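Side-chain contacts in DUF2235 domain-containing protein (Pseudomonas aeruginosa, PDB 4O5P), which is a type VI secretion effector, most likely a phospholipase that hydrolyses membrane lipids through an alpha/beta-hydrolase-type catalytic domain: residues H517-R522 and A542-N547; A93-A98 and H409-A414. All blocks are in the same frame, centred on the assembly; numbering follows the deposited sequence.

Contact 1. Residues H517-R522 and A542-N547; sequences HKRRSR and AEWDRN
W544 reaches from its helix across to two consecutive arginines, R519 and R520, and the contact shows how such a pair can share one indole. With CG anti to the backbone N (chi1 169°), the tryptophan sends its six-membered ring ahead and meets each arginine at about a right angle. R519 offers only its aliphatic root: CG lies 3.9 Å from W544 CZ3, and CB is as near. A bend at chi2 (62°) then carries its guanidinium away, its plane steeply turned from the indole, to a salt bridge with E523 and a hydrogen bond to the carbonyl oxygen of P534. R520 does the reverse. Its chain starts off to one side of the tryptophan, then bends at chi2 and chi3, which brings R520 NH2 to 3.2 Å from W544 CH2. The guanidinium approaches obliquely, its plane 34° from that of the indole, and also has a long, weak ion pair with E523. The contact lies at the surface, where helix 507-528 packs against helix 538-550, the next helix in the chain; W544 also touches L516, and N547, one helical turn on, packs against A512, A515 and L516 of helix 507-528.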
ATOM      1  N   HIS A 517      21.178   6.755 -14.652  1.00 31.93           N
ATOM      2  CA  HIS A 517      20.540   6.143 -13.494  1.00 31.57           C
ATOM      3  C   HIS A 517      20.935   4.680 -13.413  1.00 31.07           C
ATOM      4  O   HIS A 517      21.346   4.213 -12.362  1.00 35.33           O
ATOM      5  CB  HIS A 517      19.015   6.278 -13.600  1.00 30.91           C
ATOM      6  CG  HIS A 517      18.274   5.901 -12.350  1.00 35.32           C
ATOM      7  ND1 HIS A 517      17.774   4.632 -12.134  1.00 31.67           N
ATOM      8  CD2 HIS A 517      17.927   6.632 -11.262  1.00 36.66           C
ATOM      9  CE1 HIS A 517      17.167   4.593 -10.960  1.00 35.83           C
ATOM     10  NE2 HIS A 517      17.239   5.795 -10.412  1.00 36.32           N
ATOM     11  N   LYS A 518      20.814   3.975 -14.533  1.00 33.29           N
ATOM     12  CA  LYS A 518      21.136   2.552 -14.634  1.00 38.88           C
ATOM     13  C   LYS A 518      22.539   2.288 -14.097  1.00 38.37           C
ATOM     14  O   LYS A 518      22.724   1.524 -13.125  1.00 38.33           O
ATOM     15  CB  LYS A 518      21.019   2.098 -16.095  1.00 35.62           C
ATOM     16  CG  LYS A 518      20.899   0.585 -16.305  1.00 42.69           C
ATOM     17  CD  LYS A 518      20.699   0.208 -17.790  1.00 44.05           C
ATOM     18  CE  LYS A 518      19.279   0.505 -18.302  1.00 43.82           C
ATOM     19  NZ  LYS A 518      19.045   1.899 -18.819  1.00 38.63           N
ATOM     20  N   ARG A 519      23.521   2.955 -14.706  1.00 35.75           N
ATOM     21  CA  ARG A 519      24.912   2.810 -14.263  1.00 40.72           C
ATOM     22  C   ARG A 519      25.099   3.142 -12.770  1.00 37.22           C
ATOM     23  O   ARG A 519      25.679   2.346 -12.015  1.00 37.45           O
ATOM     24  CB  ARG A 519      25.846   3.661 -15.131  1.00 36.40           C
ATOM     25  CG  ARG A 519      27.299   3.601 -14.723  1.00 34.88           C
ATOM     26  CD  ARG A 519      27.875   2.191 -14.835  1.00 35.22           C
ATOM     27  NE  ARG A 519      29.157   2.097 -14.140  1.00 37.30           N
ATOM     28  CZ  ARG A 519      29.996   1.065 -14.206  1.00 38.74           C
ATOM     29  NH1 ARG A 519      29.706   0.004 -14.948  1.00 34.37           N
ATOM     30  NH2 ARG A 519      31.138   1.102 -13.527  1.00 37.58           N
ATOM     31  N   ARG A 520      24.589   4.297 -12.349  1.00 34.14           N
ATOM     32  CA  ARG A 520      24.776   4.763 -10.973  1.00 34.84           C
ATOM     33  C   ARG A 520      24.178   3.786  -9.950  1.00 35.66           C
ATOM     34  O   ARG A 520      24.737   3.567  -8.857  1.00 34.05           O
ATOM     35  CB  ARG A 520      24.161   6.152 -10.816  1.00 30.31           C
ATOM     36  CG  ARG A 520      24.583   6.880  -9.562  1.00 36.69           C
ATOM     37  CD  ARG A 520      26.093   7.012  -9.504  1.00 37.34           C
ATOM     38  NE  ARG A 520      26.521   8.408  -9.504  1.00 38.80           N
ATOM     39  CZ  ARG A 520      27.539   8.868 -10.219  1.00 36.09           C
ATOM     40  NH1 ARG A 520      27.872  10.153 -10.165  1.00 37.20           N
ATOM     41  NH2 ARG A 520      28.232   8.031 -10.985  1.00 41.78           N
ATOM     42  N   SER A 521      23.050   3.189 -10.325  1.00 34.98           N
ATOM     43  CA  SER A 521      22.336   2.251  -9.470  1.00 38.56           C
ATOM     44  C   SER A 521      23.119   0.957  -9.341  1.00 38.56           C
ATOM     45  O   SER A 521      23.294   0.445  -8.237  1.00 36.28           O
ATOM     46  CB  SER A 521      20.943   1.964 -10.031  1.00 39.00           C
ATOM     47  OG  SER A 521      20.264   1.008  -9.228  1.00 39.85           O
ATOM     48  N   ARG A 522      23.593   0.424 -10.466  1.00 38.42           N
ATOM     49  CA  ARG A 522      24.404  -0.791 -10.396  1.00 38.20           C
ATOM     50  C   ARG A 522      25.677  -0.573  -9.563  1.00 40.03           C
ATOM     51  O   ARG A 522      26.106  -1.469  -8.817  1.00 42.23           O
ATOM     52  CB  ARG A 522      24.740  -1.298 -11.802  1.00 44.70           C
ATOM     53  CG  ARG A 522      23.547  -1.858 -12.574  1.00 42.87           C
ATOM     54  CD  ARG A 522      23.875  -2.013 -14.059  1.00 50.51           C
ATOM     55  NE  ARG A 522      22.710  -2.435 -14.835  1.00 50.34           N
ATOM     56  CZ  ARG A 522      22.553  -3.649 -15.358  1.00 55.51           C
ATOM     57  NH1 ARG A 522      23.496  -4.573 -15.208  1.00 52.31           N
ATOM     58  NH2 ARG A 522      21.452  -3.936 -16.045  1.00 61.15           N
ATOM     59  N   ALA A 542      32.155   6.932 -23.016  1.00 33.40           N
ATOM     60  CA  ALA A 542      31.812   7.966 -23.993  1.00 34.76           C
ATOM     61  C   ALA A 542      30.315   8.274 -23.895  1.00 33.51           C
ATOM     62  O   ALA A 542      29.913   9.444 -23.849  1.00 39.77           O
ATOM     63  CB  ALA A 542      32.191   7.534 -25.401  1.00 32.84           C
ATOM     64  N   GLU A 543      29.501   7.221 -23.824  1.00 31.31           N
ATOM     65  CA  GLU A 543      28.060   7.382 -23.642  1.00 36.26           C
ATOM     66  C   GLU A 543      27.710   8.103 -22.338  1.00 35.93           C
ATOM     67  O   GLU A 543      26.841   8.985 -22.326  1.00 36.99           O
ATOM     68  CB  GLU A 543      27.366   6.026 -23.692  1.00 33.52           C
ATOM     69  CG  GLU A 543      26.977   5.589 -25.093  1.00 36.75           C
ATOM     70  CD  GLU A 543      25.697   6.239 -25.609  1.00 37.81           C
ATOM     71  OE1 GLU A 543      25.409   6.093 -26.817  1.00 40.69           O
ATOM     72  OE2 GLU A 543      24.966   6.877 -24.819  1.00 42.16           O
ATOM     73  N   TRP A 544      28.400   7.734 -21.258  1.00 31.60           N
ATOM     74  CA  TRP A 544      28.201   8.350 -19.952  1.00 34.22           C
ATOM     75  C   TRP A 544      28.389   9.852 -20.065  1.00 35.53           C
ATOM     76  O   TRP A 544      27.536  10.624 -19.628  1.00 31.43           O
ATOM     77  CB  TRP A 544      29.157   7.760 -18.906  1.00 32.29           C
ATOM     78  CG  TRP A 544      29.181   8.543 -17.616  1.00 33.92           C
ATOM     79  CD1 TRP A 544      29.963   9.625 -17.326  1.00 33.14           C
ATOM     80  CD2 TRP A 544      28.378   8.308 -16.451  1.00 29.76           C
ATOM     81  NE1 TRP A 544      29.697  10.073 -16.049  1.00 32.76           N
ATOM     82  CE2 TRP A 544      28.729   9.280 -15.494  1.00 32.06           C
ATOM     83  CE3 TRP A 544      27.402   7.363 -16.122  1.00 31.22           C
ATOM     84  CZ2 TRP A 544      28.130   9.339 -14.230  1.00 38.24           C
ATOM     85  CZ3 TRP A 544      26.808   7.425 -14.869  1.00 34.95           C
ATOM     86  CH2 TRP A 544      27.175   8.403 -13.940  1.00 32.20           C
ATOM     87  N   ASP A 545      29.485  10.267 -20.695  1.00 33.95           N
ATOM     88  CA  ASP A 545      29.782  11.693 -20.831  1.00 35.56           C
ATOM     89  C   ASP A 545      28.858  12.452 -21.805  1.00 35.33           C
ATOM     90  O   ASP A 545      28.526  13.628 -21.560  1.00 38.64           O
ATOM     91  CB  ASP A 545      31.253  11.892 -21.192  1.00 40.64           C
ATOM     92  CG  ASP A 545      32.185  11.250 -20.182  1.00 40.66           C
ATOM     93  OD1 ASP A 545      31.905  11.345 -18.969  1.00 39.50           O
ATOM     94  OD2 ASP A 545      33.193  10.644 -20.606  1.00 41.99           O
ATOM     95  N   ARG A 546      28.444  11.791 -22.890  1.00 34.35           N
ATOM     96  CA  ARG A 546      27.372  12.323 -23.746  1.00 37.02           C
ATOM     97  C   ARG A 546      26.150  12.642 -22.891  1.00 35.85           C
ATOM     98  O   ARG A 546      25.535  13.702 -23.023  1.00 33.81           O
ATOM     99  CB  ARG A 546      26.939  11.296 -24.799  1.00 36.93           C
ATOM    100  CG  ARG A 546      27.866  11.144 -25.996  1.00 41.43           C
ATOM    101  CD  ARG A 546      27.153  10.437 -27.146  1.00 40.40           C
ATOM    102  NE  ARG A 546      27.312   8.981 -27.143  1.00 39.59           N
ATOM    103  CZ  ARG A 546      28.407   8.339 -27.564  1.00 39.87           C
ATOM    104  NH1 ARG A 546      29.470   9.013 -27.992  1.00 37.76           N
ATOM    105  NH2 ARG A 546      28.452   7.016 -27.543  1.00 34.40           N
ATOM    106  N   ASN A 547      25.811  11.699 -22.015  1.00 37.90           N
ATOM    107  CA  ASN A 547      24.619  11.792 -21.172  1.00 34.34           C
ATOM    108  C   ASN A 547      24.721  12.888 -20.123  1.00 34.58           C
ATOM    109  O   ASN A 547      23.783  13.669 -19.922  1.00 33.55           O
ATOM    110  CB  ASN A 547      24.347  10.432 -20.517  1.00 30.73           C
ATOM    111  CG  ASN A 547      23.901   9.397 -21.520  1.00 29.99           C
ATOM    112  OD1 ASN A 547      23.315   9.737 -22.549  1.00 30.98           O
ATOM    113  ND2 ASN A 547      24.181   8.130 -21.241  1.00 27.89           N
TER

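Contact 2. Residues A93-A98 and H409-A414; sequences ARLIHA and HMYAEA
H409 NE2 donates a hydrogen bond of 2.9 Å to E413 OE1, one turn further along the helix from which M410 and Y411 meet L95. The bond is somewhat bent, the acceptor sits 16° out of the imidazole plane, and the carboxylate uses its anti lone pair. Both partners are held from outside as well: H409 ND1 bonds to the hydroxyl of Y375, and the other oxygen of E413 forms a salt bridge with R330.

Between residues 93-98 and 409-414 the side-chain contacts are apolar and illustrate how one leucine can straddle two successive residues. L95 points at helix 403-416 and divides its methyls. L95 CD1 comes within 3.7 Å of CG of M410, a selenomethionine; the two side chains cross at about a right angle. L95 CD2 lies 4.1 Å from Y411 CB and near the plane of the phenol ring, at its edge. M410 starts toward L95, but its chi1 of -176° extends CG away from the backbone N, and with bends at the next two torsions its end turns away from L95; the side chain also packs on F276 and F280 of strand 270-280 and V332 and L334 of strand 331-336. Y411 carries its hydroxyl to the carbonyl oxygen of Q422, whose backbone is also hydrogen-bonded to A98, a second tie between the two sides. L95 further touches L407, one turn before Y411. Helix 403-416 thus packs on the parallel strands 270-280 and 331-336, with helix 91-97 against it, consistent with a helix covering the central sheet of an alpha/beta-hydrolase fold.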
ATOM      1  N   ALA A  93       5.014  10.536   5.145  1.00 19.90           N
ATOM      2  CA  ALA A  93       6.266  11.237   5.385  1.00 20.23           C
ATOM      3  C   ALA A  93       5.977  12.590   6.013  1.00 21.90           C
ATOM      4  O   ALA A  93       6.687  13.016   6.922  1.00 18.20           O
ATOM      5  CB  ALA A  93       7.061  11.385   4.103  1.00 18.47           C
ATOM      6  N   ARG A  94       4.919  13.255   5.549  1.00 19.10           N
ATOM      7  CA  ARG A  94       4.513  14.531   6.137  1.00 21.06           C
ATOM      8  C   ARG A  94       4.191  14.390   7.625  1.00 22.56           C
ATOM      9  O   ARG A  94       4.658  15.184   8.434  1.00 20.90           O
ATOM     10  CB  ARG A  94       3.355  15.161   5.342  1.00 18.31           C
ATOM     11  CG  ARG A  94       3.798  15.677   3.973  1.00 17.38           C
ATOM     12  CD  ARG A  94       2.636  16.007   3.051  1.00 18.53           C
ATOM     13  NE  ARG A  94       3.096  16.014   1.663  1.00 19.20           N
ATOM     14  CZ  ARG A  94       3.456  17.110   0.994  1.00 22.65           C
ATOM     15  NH1 ARG A  94       3.375  18.306   1.568  1.00 21.45           N
ATOM     16  NH2 ARG A  94       3.865  17.015  -0.261  1.00 21.20           N
ATOM     17  N   LEU A  95       3.445  13.351   7.992  1.00 20.66           N
ATOM     18  CA  LEU A  95       3.086  13.115   9.391  1.00 17.41           C
ATOM     19  C   LEU A  95       4.285  12.741  10.264  1.00 20.47           C
ATOM     20  O   LEU A  95       4.313  13.073  11.462  1.00 18.69           O
ATOM     21  CB  LEU A  95       2.014  12.028   9.484  1.00 19.75           C
ATOM     22  CG  LEU A  95       0.650  12.473   8.971  1.00 25.93           C
ATOM     23  CD1 LEU A  95      -0.291  11.285   8.859  1.00 21.77           C
ATOM     24  CD2 LEU A  95       0.080  13.560   9.891  1.00 20.97           C
ATOM     25  N   ILE A  96       5.258  12.050   9.663  1.00 20.10           N
ATOM     26  CA  ILE A  96       6.508  11.742  10.351  1.00 18.71           C
ATOM     27  C   ILE A  96       7.355  13.017  10.572  1.00 18.94           C
ATOM     28  O   ILE A  96       7.878  13.235  11.661  1.00 19.73           O
ATOM     29  CB  ILE A  96       7.297  10.647   9.607  1.00 20.50           C
ATOM     30  CG1 ILE A  96       6.575   9.297   9.745  1.00 15.90           C
ATOM     31  CG2 ILE A  96       8.714  10.537  10.161  1.00 18.33           C
ATOM     32  CD1 ILE A  96       6.500   8.805  11.187  1.00 17.36           C
ATOM     33  N   HIS A  97       7.465  13.859   9.548  1.00 18.72           N
ATOM     34  CA  HIS A  97       8.149  15.140   9.666  1.00 19.24           C
ATOM     35  C   HIS A  97       7.556  15.978  10.808  1.00 24.99           C
ATOM     36  O   HIS A  97       8.283  16.666  11.518  1.00 22.03           O
ATOM     37  CB  HIS A  97       8.008  15.952   8.373  1.00 21.95           C
ATOM     38  CG  HIS A  97       8.619  15.311   7.168  1.00 23.16           C
ATOM     39  ND1 HIS A  97       8.300  15.697   5.881  1.00 23.73           N
ATOM     40  CD2 HIS A  97       9.543  14.330   7.048  1.00 24.51           C
ATOM     41  CE1 HIS A  97       9.003  14.979   5.023  1.00 21.70           C
ATOM     42  NE2 HIS A  97       9.756  14.137   5.705  1.00 22.84           N
ATOM     43  N   ALA A  98       6.231  15.929  10.955  1.00 22.57           N
ATOM     44  CA  ALA A  98       5.517  16.695  11.986  1.00 23.80           C
ATOM     45  C   ALA A  98       5.387  15.954  13.312  1.00 23.65           C
ATOM     46  O   ALA A  98       4.750  16.453  14.251  1.00 23.57           O
ATOM     47  CB  ALA A  98       4.129  17.093  11.486  1.00 24.54           C
ATOM     48  N   HIS A 409      -6.870  15.772   7.809  1.00 15.33           N
ATOM     49  CA  HIS A 409      -7.876  15.011   8.521  1.00 20.39           C
ATOM     50  C   HIS A 409      -7.135  14.019   9.413  1.00 21.40           C
ATOM     51  O   HIS A 409      -7.445  13.888  10.613  1.00 19.61           O
ATOM     52  CB  HIS A 409      -8.834  14.323   7.539  1.00 17.98           C
ATOM     53  CG  HIS A 409      -9.899  13.497   8.190  1.00 20.45           C
ATOM     54  ND1 HIS A 409     -10.833  12.788   7.465  1.00 17.64           N
ATOM     55  CD2 HIS A 409     -10.179  13.258   9.497  1.00 18.79           C
ATOM     56  CE1 HIS A 409     -11.636  12.144   8.295  1.00 17.24           C
ATOM     57  NE2 HIS A 409     -11.255  12.406   9.533  1.00 19.43           N
HETATM   58  N   MSE A 410      -6.102  13.385   8.848  1.00 16.72           N
HETATM   59  CA  MSE A 410      -5.461  12.293   9.550  1.00 17.38           C
HETATM   60  C   MSE A 410      -4.782  12.921  10.742  1.00 20.21           C
HETATM   61  O   MSE A 410      -4.856  12.402  11.870  1.00 18.97           O
HETATM   62  CB  MSE A 410      -4.443  11.558   8.652  1.00 14.59           C
HETATM   63  CG  MSE A 410      -3.840  10.339   9.349  1.00 11.95           C
HETATM   64 SE   MSE A 410      -5.182   8.945   9.626  1.00 22.33          SE
HETATM   65  CE  MSE A 410      -5.073   8.161   7.858  1.00 13.50           C
ATOM     66  N   TYR A 411      -4.202  14.098  10.498  1.00 19.98           N
ATOM     67  CA  TYR A 411      -3.486  14.796  11.541  1.00 18.16           C
ATOM     68  C   TYR A 411      -4.427  15.000  12.716  1.00 21.52           C
ATOM     69  O   TYR A 411      -4.097  14.652  13.864  1.00 22.46           O
ATOM     70  CB  TYR A 411      -2.972  16.135  11.010  1.00 18.17           C
ATOM     71  CG  TYR A 411      -2.315  16.994  12.053  1.00 21.29           C
ATOM     72  CD1 TYR A 411      -0.958  16.890  12.317  1.00 18.44           C
ATOM     73  CD2 TYR A 411      -3.057  17.924  12.769  1.00 23.84           C
ATOM     74  CE1 TYR A 411      -0.359  17.702  13.283  1.00 25.47           C
ATOM     75  CE2 TYR A 411      -2.479  18.721  13.721  1.00 20.83           C
ATOM     76  CZ  TYR A 411      -1.140  18.612  13.982  1.00 29.02           C
ATOM     77  OH  TYR A 411      -0.594  19.430  14.954  1.00 25.79           O
ATOM     78  N   ALA A 412      -5.630  15.496  12.419  1.00 20.33           N
ATOM     79  CA  ALA A 412      -6.540  15.887  13.489  1.00 18.80           C
ATOM     80  C   ALA A 412      -6.896  14.646  14.280  1.00 22.82           C
ATOM     81  O   ALA A 412      -6.888  14.668  15.527  1.00 20.90           O
ATOM     82  CB  ALA A 412      -7.791  16.561  12.929  1.00 19.11           C
ATOM     83  N   GLU A 413      -7.137  13.545  13.563  1.00 20.23           N
ATOM     84  CA  GLU A 413      -7.565  12.313  14.218  1.00 17.81           C
ATOM     85  C   GLU A 413      -6.452  11.888  15.146  1.00 22.53           C
ATOM     86  O   GLU A 413      -6.693  11.604  16.323  1.00 22.75           O
ATOM     87  CB  GLU A 413      -7.855  11.199  13.194  1.00 18.73           C
ATOM     88  CG  GLU A 413      -9.043  11.498  12.269  1.00 18.27           C
ATOM     89  CD  GLU A 413     -10.361  11.179  12.924  1.00 24.10           C
ATOM     90  OE1 GLU A 413     -11.395  11.241  12.215  1.00 23.03           O
ATOM     91  OE2 GLU A 413     -10.365  10.845  14.143  1.00 19.67           O
ATOM     92  N   ALA A 414      -5.223  11.950  14.638  1.00 22.63           N
ATOM     93  CA  ALA A 414      -4.090  11.449  15.389  1.00 18.96           C
ATOM     94  C   ALA A 414      -3.909  12.364  16.591  1.00 23.48           C
ATOM     95  O   ALA A 414      -3.664  11.899  17.707  1.00 23.86           O
ATOM     96  CB  ALA A 414      -2.849  11.413  14.522  1.00 15.36           C
TER

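The two contacts illustrate helix packing at different depths of one chain. Contact 2 is buried, its centre about 17 Å from that of the chain, whereas contact 1 lies at the surface about 32 Å from the same point. Their centres are about 38 Å apart and their nearest atoms about 19 Å, so neither touches the other; along the sequence contact 2 closes before contact 1 opens. Contact 2 lies close to the probable active site: M410 comes near, without touching, a likely nucleophile elbow around S237, which with H379 and D281 has the geometry of a Ser-His-Asp triad. Contact 1 instead joins neighbouring helices of the C-terminal family region.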